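Local coordinates for beta-N-acetylhexosaminidase (PDB 5BZA), which probably releases terminal non-reducing N-acetyl-D-hexosamine residues from N-acetyl-beta-D-hexosaminides by hydrolysis, as a thermostable member of glycosyl hydrolase family 3, at residues B[459-462]-B[463-467]. Numbering follows the deposited sequence.
Sequences FQHL and LGRCS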
loop_
_atom_site.group_PDB
_atom_site.type_symbol
_atom_site.label_atom_id
_atom_site.label_comp_id
_atom_site.label_asym_id
_atom_site.label_seq_id
_atom_site.Cartn_x
_atom_site.Cartn_y
_atom_site.Cartn_z
ATOM N N PHE B 459 0.679 24.389 6.840
ATOM C CA PHE B 459 1.614 25.372 6.289
ATOM C C PHE B 459 0.964 26.100 5.116
ATOM O O PHE B 459 1.095 27.333 4.972
ATOM C CB PHE B 459 2.939 24.725 5.875
ATOM C CG PHE B 459 3.685 24.113 7.018
ATOM C CD1 PHE B 459 3.663 24.708 8.278
ATOM C CD2 PHE B 459 4.387 22.938 6.855
ATOM C CE1 PHE B 459 4.327 24.146 9.334
ATOM C CE2 PHE B 459 5.072 22.365 7.915
ATOM C CZ PHE B 459 5.047 22.972 9.158
ATOM N N GLN B 460 0.250 25.349 4.281
ATOM C CA GLN B 460 -0.435 25.970 3.140
ATOM C C GLN B 460 -1.434 27.031 3.575
ATOM O O GLN B 460 -1.503 28.139 2.997
ATOM C CB GLN B 460 -1.165 24.921 2.304
ATOM C CG GLN B 460 -0.297 24.195 1.281
ATOM C CD GLN B 460 -1.125 23.376 0.299
ATOM O OE1 GLN B 460 -2.213 22.900 0.635
ATOM N NE2 GLN B 460 -0.610 23.212 -0.933
ATOM N N HIS B 461 -2.193 26.694 4.611
ATOM C CA HIS B 461 -3.240 27.574 5.114
ATOM C C HIS B 461 -2.624 28.804 5.740
ATOM O O HIS B 461 -3.100 29.917 5.561
ATOM C CB HIS B 461 -4.135 26.838 6.110
ATOM C CG HIS B 461 -5.378 26.292 5.479
ATOM N ND1 HIS B 461 -6.484 27.073 5.216
ATOM C CD2 HIS B 461 -5.687 25.048 5.042
ATOM C CE1 HIS B 461 -7.406 26.341 4.618
ATOM N NE2 HIS B 461 -6.952 25.105 4.509
ATOM N N LEU B 462 -1.538 28.570 6.456
ATOM C CA LEU B 462 -0.792 29.619 7.103
ATOM C C LEU B 462 -0.369 30.651 6.096
ATOM O O LEU B 462 -0.647 31.842 6.275
ATOM C CB LEU B 462 0.429 29.031 7.801
ATOM C CG LEU B 462 1.233 29.946 8.712
ATOM C CD1 LEU B 462 0.290 30.494 9.785
ATOM C CD2 LEU B 462 2.377 29.168 9.359
ATOM N N LEU B 463 0.274 30.194 5.016
ATOM C CA LEU B 463 0.708 31.101 3.946
ATOM C C LEU B 463 -0.455 31.587 3.078
ATOM O O LEU B 463 -0.385 32.660 2.481
ATOM C CB LEU B 463 1.763 30.419 3.080
ATOM C CG LEU B 463 3.074 30.182 3.846
ATOM C CD1 LEU B 463 4.065 29.315 3.077
ATOM C CD2 LEU B 463 3.705 31.524 4.182
ATOM N N GLY B 464 -1.561 30.847 3.083
ATOM C CA GLY B 464 -2.702 31.197 2.259
ATOM C C GLY B 464 -3.802 31.929 3.012
ATOM O O GLY B 464 -3.759 33.151 3.213
ATOM N N ARG B 465 -4.793 31.165 3.439
ATOM C CA ARG B 465 -6.031 31.723 3.960
ATOM C C ARG B 465 -5.896 32.411 5.358
ATOM O O ARG B 465 -6.575 33.404 5.636
ATOM C CB ARG B 465 -7.087 30.604 3.984
ATOM C CG ARG B 465 -7.978 30.643 5.195
ATOM C CD ARG B 465 -8.781 29.374 5.402
ATOM N NE ARG B 465 -9.542 29.456 6.652
ATOM C CZ ARG B 465 -9.134 28.928 7.803
ATOM N NH1 ARG B 465 -7.974 28.283 7.855
ATOM N NH2 ARG B 465 -9.880 29.037 8.903
ATOM N N CYS B 466 -4.995 31.927 6.209
ATOM C CA CYS B 466 -4.769 32.546 7.524
ATOM C C CYS B 466 -4.111 33.947 7.467
ATOM O O CYS B 466 -3.868 34.549 8.523
ATOM C CB CYS B 466 -3.897 31.633 8.403
ATOM S SG CYS B 466 -4.477 29.943 8.575
ATOM N N SER B 467 -3.806 34.440 6.256
ATOM C CA SER B 467 -3.205 35.776 6.048
ATOM C C SER B 467 -3.490 36.376 4.652
ATOM O O SER B 467 -3.013 37.472 4.305
ATOM C CB SER B 467 -1.686 35.722 6.277
ATOM O OG SER B 467 -1.037 34.830 5.383
#
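L463 N closes the last regular turn of helix 452-463 on F459 O, a nearly straight bond (3.0 Å, N-H...O 170°). The L463 side chain leans back over that same carbonyl, CG 3.6 Å from F459 O, and it also touches F377 and F378. At G464 the chain leaves helical geometry, and G464 N is shared weakly between Q460 O and H461 O. R465, extended from CG to NE, crosses the H461 imidazole at an angle, its CG and CD at the ring edge. Its CD lies 3.3 Å from H461 ND1, and the guanidinium stands 80° to the ring rather than stacking on it. C466 N then returns to H461 O (2.8 Å), and SG, set beside its own backbone N (chi1 -53°), lies 3.3 Å from the same oxygen and continues into the disulfide with C335. G464 to S467 form a type I turn, closed by a weak S467 N to G464 O bond; from its end S467 OG donates to L462 O in the carbonyl plane (3.1 Å). H461 belongs to a zinc site of this enzyme; in this crystal a cadmium ion lies about 3 Å from its side chain, and NE2 reaches E330 O weakly. Replacing H461 by an alanine would probably leave the R465 chain without the ring edge it packs on and remove the imidazole from beside the metal. The helix end is thus finished by the tail itself: its last carbonyls take backbone and hydroxyl donors, while one covalent bond fixes the C-terminus to the strand 334-335.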